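PDB 5IZ5: cytosolic phospholipase A2 delta from Homo sapiens, which catalyses the calcium-dependent hydrolysis of glycerophospholipids at the sn-2 position, with a preference for linoleic acid there. Local coordinates for residues V261-P264 against N265-G268; G493-Y497 against G498-P502; H744-P747 against G748-R751. The protein carries 3 engineered substitutions. All blocks are in the same frame, centred on the assembly; numbering follows the deposited sequence.

Contact 1 (V261-P264 against N265-G268); sequences VPAP and NAPG
The methyl groups of Ala-263 and Ala-266 project from the same side of a tight reversal of the chain and meet with CB to CB at 3.7 Å. Beyond this pair, Ala-263 CB also lies against the backbone, 3.7 Å from Pro-267 O. At Pro-262 and Pro-267 CB points away from the partner segment, so the two alanines supply the apolar side-chain contact between the strands. Pro-264 and Asn-265 make the bend. Asn-265 has a left-handed backbone (phi 52°), a conformation asparagine tolerates well. Its CG lies beside the backbone N, anti to the carbonyl carbon (chi1 -48°), and the amide projects outward from the bend. The short segments 261-263 and 266-268 run antiparallel (179°), though 266-268 is only weakly bonded, and the polar link at the two alanines is indirect: a water accepts from Ala-263 N at 3.2 Å and donates to Ala-266 O at 3.1 Å. Farther from the bend, Gly-268 CA makes a CA-H...O contact of 3.3 Å with Val-261 O, and Val-261 is backbone hydrogen-bonded to Val-269. On the flank, Ala-263 and Pro-264 rest on Leu-187, and Pro-264 also touches Ser-229. The arrangement is the end of a beta hairpin joining strands 255-263 and 266-277, in what is probably a second C2 domain, with a water bridging the strands beside the turn.

Contact 2 (G493-Y497 against G498-P502); sequences GFLKY and GAFVP
Ala-499 O receives the N-H of Phe-494 at 3.1 Å in a fairly straight bond (152° at the hydrogen). The same oxygen meets Gly-493 CA at 3.2 Å in a CA-H...O contact. One residue back, Gly-498 N gives a weak bond to Phe-494 O; Gly-498 and Ala-499 thus both face Phe-494, a G1 beta bulge, with glycine at the positive-phi position. The segments form the hairpin of strands 492-494 and 499-501, and the bulge lies where the turn enters the second strand. The ring of Phe-500, swung anti to its own carbonyl carbon (chi1 -71°), lies flat over the Gly-493 backbone: Gly-493 C sits 3.6 Å above the ring plane, toward the rim, and Phe-494 N is over the same face. Leu-495 CD2 comes to the ring edge, 4.2 Å from Phe-500 CZ, and Arg-665 makes a cation-pi contact with the ring. A serine in place of Phe-500 would probably uncover the Gly-493 peptide, open a gap beside Leu-495 and deprive Arg-665 of its aromatic partner. Within the turn, Lys-496 CD lies over the Tyr-497 ring, offset toward the rim. Glu-483 forms a salt bridge with Lys-496 NZ and a hydrogen bond with Tyr-497 OH, and Asp-634 probably helps to offset the lysine charge. Both strands therefore depend on glycine: Gly-498 takes the bulge, and a side chain on Gly-493 would collide with the Phe-500 ring.

Contact 3 (H744-P747 against G748-R751); sequences HSAP and GVQR
Two backbone bonds link Ala-746 and Ser-745 to Val-749 and close this small surface hairpin. Val-749 N donates to Ala-746 O at 2.8 Å; this bond spans a type II turn with Pro-747 and Gly-748 at its corners, and the positive phi of Gly-748 suits a residue without a side chain. In the other bond Ser-745 N reaches Val-749 O at 3.0 Å, but the angle makes it weak. Val-749 O is also met by His-744 CA, in a CA-H...O contact of 3.0 Å. Between the His-744/Gln-750 pair and the Ala-746/Val-749 pair the register slips by one residue, a beta bulge.

The apolar contact is between alanine and valine. Val-749 CB stands 3.9 Å from Ala-746 CB on a shared face, and with CG1 anti to the backbone N (chi1 175°) the two methyls divide their neighbours: CG2 lies beside Ala-746 CB, while CG1 packs beside the hydroxyl oxygen of Ser-745, 3.6 Å from OG.

Among the polar side chains, His-744 and Gln-750 run side by side in the same direction, their ring and amide planes 60° apart, with NE2 of His-744 3.2 Å from OE1 of Gln-750. The other ring nitrogen, His-744 ND1, is bonded to Ser-740 O, which probably helps to set the ring's orientation. The bent Arg-751 chain passes alongside Ser-745, NE lying 3.5 Å from Ser-745 CB, before its guanidinium forms a salt bridge with Glu-755; a sulfate, probably from crystallisation, lies near the side chain. Tyr-791 of helix 779-794 touches both His-744 and Pro-747. The hairpin is thus closed mainly by its backbone, while the Arg-751 charge is probably offset in part by Glu-755.

Overall arrangement
All three contacts are local chain reversals, each built from two adjoining segments, and none shares a strand with another. Contact 2 is the buried one, its centre about 9 Å from that of the chain; contacts 1 and 3 are surface features on opposite sides of that centre, about 91 Å apart between their own centres. Contact 1 belongs to the C2-like sheet, whereas 493-502 and 744-751 both fall in the phospholipase region. The chemistry follows the setting. A water bridges the strands of contact 1; a backbone bond, a bulge and an aromatic ring packed over the Gly-493 backbone make up contact 2, whose lysine pairs with acids outside it; and contact 3 combines a direct turn bond with polar side chains at the protein surface.

Contact 1 (V261-P264 against N265-G268)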
loop_
_atom_site.group_PDB
_atom_site.type_symbol
_atom_site.label_atom_id
_atom_site.label_comp_id
_atom_site.label_asym_id
_atom_site.label_seq_id
_atom_site.Cartn_x
_atom_site.Cartn_y
_atom_site.Cartn_z
ATOM N N VAL B 261 44.043 -9.651 0.311
ATOM C CA VAL B 261 43.322 -10.700 -0.398
ATOM C C VAL B 261 44.253 -11.184 -1.495
ATOM O O VAL B 261 44.663 -10.388 -2.333
ATOM C CB VAL B 261 42.009 -10.178 -1.028
ATOM C CG1 VAL B 261 41.232 -11.308 -1.697
ATOM C CG2 VAL B 261 41.141 -9.517 0.022
ATOM N N PRO B 262 44.584 -12.482 -1.503
ATOM C CA PRO B 262 45.500 -12.963 -2.525
ATOM C C PRO B 262 44.868 -12.953 -3.909
ATOM O O PRO B 262 43.671 -13.229 -4.043
ATOM C CB PRO B 262 45.784 -14.397 -2.087
ATOM C CG PRO B 262 44.550 -14.814 -1.380
ATOM C CD PRO B 262 44.064 -13.583 -0.673
ATOM N N ALA B 263 45.671 -12.620 -4.918
ATOM C CA ALA B 263 45.241 -12.643 -6.309
ATOM C C ALA B 263 45.791 -13.887 -6.983
ATOM O O ALA B 263 46.782 -14.448 -6.515
ATOM C CB ALA B 263 45.747 -11.407 -7.028
ATOM N N PRO B 264 45.148 -14.331 -8.078
ATOM C CA PRO B 264 45.762 -15.359 -8.913
ATOM C C PRO B 264 46.945 -14.755 -9.678
ATOM O O PRO B 264 46.781 -13.726 -10.341
ATOM C CB PRO B 264 44.650 -15.742 -9.895
ATOM C CG PRO B 264 43.787 -14.537 -9.972
ATOM C CD PRO B 264 43.879 -13.842 -8.646
ATOM N N ASN B 265 48.123 -15.362 -9.569
ATOM C CA ASN B 265 49.284 -14.940 -10.356
ATOM C C ASN B 265 49.562 -13.429 -10.237
ATOM O O ASN B 265 49.801 -12.740 -11.237
ATOM C CB ASN B 265 49.050 -15.310 -11.826
ATOM C CG ASN B 265 48.573 -16.742 -11.990
ATOM O OD1 ASN B 265 48.860 -17.593 -11.149
ATOM N ND2 ASN B 265 47.835 -17.014 -13.068
ATOM N N ALA B 266 49.501 -12.927 -9.007
ATOM C CA ALA B 266 49.708 -11.511 -8.702
ATOM C C ALA B 266 49.740 -11.364 -7.178
ATOM O O ALA B 266 49.306 -12.272 -6.462
ATOM C CB ALA B 266 48.602 -10.659 -9.316
ATOM N N PRO B 267 50.262 -10.233 -6.667
ATOM C CA PRO B 267 50.377 -10.133 -5.215
ATOM C C PRO B 267 49.077 -9.678 -4.555
ATOM O O PRO B 267 48.150 -9.238 -5.238
ATOM C CB PRO B 267 51.493 -9.103 -5.029
ATOM C CG PRO B 267 51.442 -8.248 -6.261
ATOM C CD PRO B 267 50.634 -8.964 -7.318
ATOM N N GLY B 268 49.028 -9.791 -3.231
ATOM C CA GLY B 268 47.820 -9.493 -2.456
ATOM C C GLY B 268 47.291 -8.085 -2.664
ATOM O O GLY B 268 48.051 -7.168 -2.988
HETATM O O HOH W 1 48.556 -13.199 -3.608
#

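Contact 2 (G493-Y497 against G498-P502)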
loop_
_atom_site.group_PDB
_atom_site.type_symbol
_atom_site.label_atom_id
_atom_site.label_comp_id
_atom_site.label_asym_id
_atom_site.label_seq_id
_atom_site.Cartn_x
_atom_site.Cartn_y
_atom_site.Cartn_z
ATOM N N GLY B 493 1.667 4.945 4.308
ATOM C CA GLY B 493 1.897 3.754 5.105
ATOM C C GLY B 493 0.722 2.843 5.361
ATOM O O GLY B 493 -0.389 3.072 4.886
ATOM N N PHE B 494 1.012 1.797 6.128
ATOM C CA PHE B 494 0.082 0.731 6.413
ATOM C C PHE B 494 -0.625 1.007 7.716
ATOM O O PHE B 494 0.026 1.107 8.755
ATOM C CB PHE B 494 0.834 -0.604 6.565
ATOM C CG PHE B 494 1.334 -1.176 5.284
ATOM C CD1 PHE B 494 0.666 -2.237 4.691
ATOM C CD2 PHE B 494 2.502 -0.698 4.687
ATOM C CE1 PHE B 494 1.132 -2.789 3.518
ATOM C CE2 PHE B 494 2.969 -1.247 3.510
ATOM C CZ PHE B 494 2.278 -2.295 2.925
ATOM N N LEU B 495 -1.952 1.079 7.664
ATOM C CA LEU B 495 -2.759 1.211 8.874
ATOM C C LEU B 495 -2.568 -0.004 9.813
ATOM O O LEU B 495 -2.416 0.146 11.016
ATOM C CB LEU B 495 -4.240 1.403 8.506
ATOM C CG LEU B 495 -4.598 2.660 7.692
ATOM C CD1 LEU B 495 -6.064 2.640 7.261
ATOM C CD2 LEU B 495 -4.287 3.935 8.461
ATOM N N LYS B 496 -2.523 -1.205 9.249
ATOM C CA LYS B 496 -2.363 -2.432 10.043
ATOM C C LYS B 496 -1.035 -2.507 10.834
ATOM O O LYS B 496 -1.010 -2.980 11.976
ATOM C CB LYS B 496 -2.474 -3.653 9.119
ATOM C CG LYS B 496 -2.472 -5.029 9.792
ATOM C CD LYS B 496 -1.825 -6.095 8.896
ATOM C CE LYS B 496 -2.757 -6.637 7.842
ATOM N NZ LYS B 496 -2.225 -7.915 7.303
ATOM N N TYR B 497 0.060 -2.041 10.240
ATOM C CA TYR B 497 1.396 -2.206 10.847
ATOM C C TYR B 497 1.904 -0.951 11.572
ATOM O O TYR B 497 2.960 -0.984 12.232
ATOM C CB TYR B 497 2.420 -2.616 9.787
ATOM C CG TYR B 497 2.121 -3.900 9.047
ATOM C CD1 TYR B 497 2.225 -5.132 9.674
ATOM C CD2 TYR B 497 1.771 -3.881 7.711
ATOM C CE1 TYR B 497 1.955 -6.310 8.988
ATOM C CE2 TYR B 497 1.509 -5.043 7.013
ATOM C CZ TYR B 497 1.602 -6.259 7.657
ATOM O OH TYR B 497 1.342 -7.419 6.971
ATOM N N GLY B 498 1.169 0.154 11.445
ATOM C CA GLY B 498 1.566 1.406 12.072
ATOM C C GLY B 498 2.935 1.878 11.613
ATOM O O GLY B 498 3.774 2.261 12.423
ATOM N N ALA B 499 3.145 1.863 10.304
ATOM C CA ALA B 499 4.465 2.108 9.733
ATOM C C ALA B 499 4.329 2.960 8.487
ATOM O O ALA B 499 3.606 2.604 7.563
ATOM C CB ALA B 499 5.148 0.786 9.415
ATOM N N PHE B 500 5.031 4.086 8.473
ATOM C CA PHE B 500 4.824 5.111 7.470
ATOM C C PHE B 500 6.145 5.738 7.023
ATOM O O PHE B 500 7.122 5.771 7.770
ATOM C CB PHE B 500 3.900 6.201 8.038
ATOM C CG PHE B 500 2.462 5.771 8.205
ATOM C CD1 PHE B 500 1.497 6.152 7.279
ATOM C CD2 PHE B 500 2.068 5.013 9.297
ATOM C CE1 PHE B 500 0.172 5.753 7.424
ATOM C CE2 PHE B 500 0.746 4.606 9.451
ATOM C CZ PHE B 500 -0.204 4.979 8.510
ATOM N N VAL B 501 6.154 6.267 5.807
ATOM C CA VAL B 501 7.266 7.072 5.327
ATOM C C VAL B 501 6.727 8.344 4.695
ATOM O O VAL B 501 5.574 8.382 4.272
ATOM C CB VAL B 501 8.123 6.329 4.284
ATOM C CG1 VAL B 501 8.817 5.133 4.918
ATOM C CG2 VAL B 501 7.282 5.909 3.088
ATOM N N PRO B 502 7.559 9.392 4.632
ATOM C CA PRO B 502 7.139 10.569 3.891
ATOM C C PRO B 502 6.901 10.223 2.423
ATOM O O PRO B 502 7.579 9.351 1.881
ATOM C CB PRO B 502 8.327 11.533 4.023
ATOM C CG PRO B 502 9.153 11.029 5.149
ATOM C CD PRO B 502 8.893 9.555 5.250
#

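Contact 3 (H744-P747 against G748-R751)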
loop_
_atom_site.group_PDB
_atom_site.type_symbol
_atom_site.label_atom_id
_atom_site.label_comp_id
_atom_site.label_asym_id
_atom_site.label_seq_id
_atom_site.Cartn_x
_atom_site.Cartn_y
_atom_site.Cartn_z
ATOM N N HIS B 744 -36.267 21.448 -10.407
ATOM C CA HIS B 744 -35.753 22.686 -9.822
ATOM C C HIS B 744 -34.356 23.030 -10.320
ATOM O O HIS B 744 -33.473 22.179 -10.337
ATOM C CB HIS B 744 -35.729 22.572 -8.294
ATOM C CG HIS B 744 -37.036 22.146 -7.712
ATOM N ND1 HIS B 744 -37.528 20.873 -7.878
ATOM C CD2 HIS B 744 -37.959 22.814 -6.978
ATOM C CE1 HIS B 744 -38.698 20.770 -7.273
ATOM N NE2 HIS B 744 -38.982 21.934 -6.717
ATOM N N SER B 745 -34.166 24.287 -10.714
ATOM C CA SER B 745 -32.860 24.787 -11.143
ATOM C C SER B 745 -32.010 25.227 -9.959
ATOM O O SER B 745 -30.806 25.426 -10.096
ATOM C CB SER B 745 -33.038 25.983 -12.071
ATOM O OG SER B 745 -33.567 27.094 -11.365
ATOM N N ALA B 746 -32.657 25.426 -8.815
ATOM C CA ALA B 746 -31.974 25.810 -7.589
ATOM C C ALA B 746 -32.857 25.416 -6.412
ATOM O O ALA B 746 -34.050 25.169 -6.592
ATOM C CB ALA B 746 -31.694 27.305 -7.583
ATOM N N PRO B 747 -32.273 25.320 -5.207
ATOM C CA PRO B 747 -33.034 24.930 -4.021
ATOM C C PRO B 747 -34.331 25.744 -3.863
ATOM O O PRO B 747 -34.283 26.966 -3.683
ATOM C CB PRO B 747 -32.062 25.212 -2.869
ATOM C CG PRO B 747 -30.698 25.159 -3.478
ATOM C CD PRO B 747 -30.825 25.395 -4.947
ATOM N N GLY B 748 -35.470 25.062 -3.965
ATOM C CA GLY B 748 -36.778 25.697 -3.838
ATOM C C GLY B 748 -37.180 26.565 -5.020
ATOM O O GLY B 748 -38.082 27.390 -4.894
ATOM N N VAL B 749 -36.528 26.380 -6.167
ATOM C CA VAL B 749 -36.787 27.196 -7.355
ATOM C C VAL B 749 -37.184 26.314 -8.539
ATOM O O VAL B 749 -36.361 25.571 -9.062
ATOM C CB VAL B 749 -35.545 28.028 -7.746
ATOM C CG1 VAL B 749 -35.785 28.788 -9.046
ATOM C CG2 VAL B 749 -35.166 28.984 -6.623
ATOM N N GLN B 750 -38.440 26.429 -8.970
ATOM C CA GLN B 750 -38.953 25.694 -10.135
ATOM C C GLN B 750 -38.262 26.218 -11.384
ATOM O O GLN B 750 -37.674 27.301 -11.356
ATOM C CB GLN B 750 -40.461 25.906 -10.284
ATOM C CG GLN B 750 -41.305 25.451 -9.099
ATOM C CD GLN B 750 -41.465 23.942 -9.000
ATOM O OE1 GLN B 750 -41.546 23.394 -7.899
ATOM N NE2 GLN B 750 -41.526 23.265 -10.143
ATOM N N ARG B 751 -38.343 25.483 -12.490
ATOM C CA ARG B 751 -37.641 25.923 -13.690
ATOM C C ARG B 751 -38.507 26.156 -14.927
ATOM O O ARG B 751 -39.382 25.352 -15.256
ATOM C CB ARG B 751 -36.479 24.976 -14.008
ATOM C CG ARG B 751 -35.344 25.617 -14.811
ATOM C CD ARG B 751 -35.251 27.136 -14.632
ATOM N NE ARG B 751 -33.953 27.724 -14.950
ATOM C CZ ARG B 751 -33.760 29.011 -15.244
ATOM N NH1 ARG B 751 -34.784 29.865 -15.305
ATOM N NH2 ARG B 751 -32.533 29.449 -15.513
#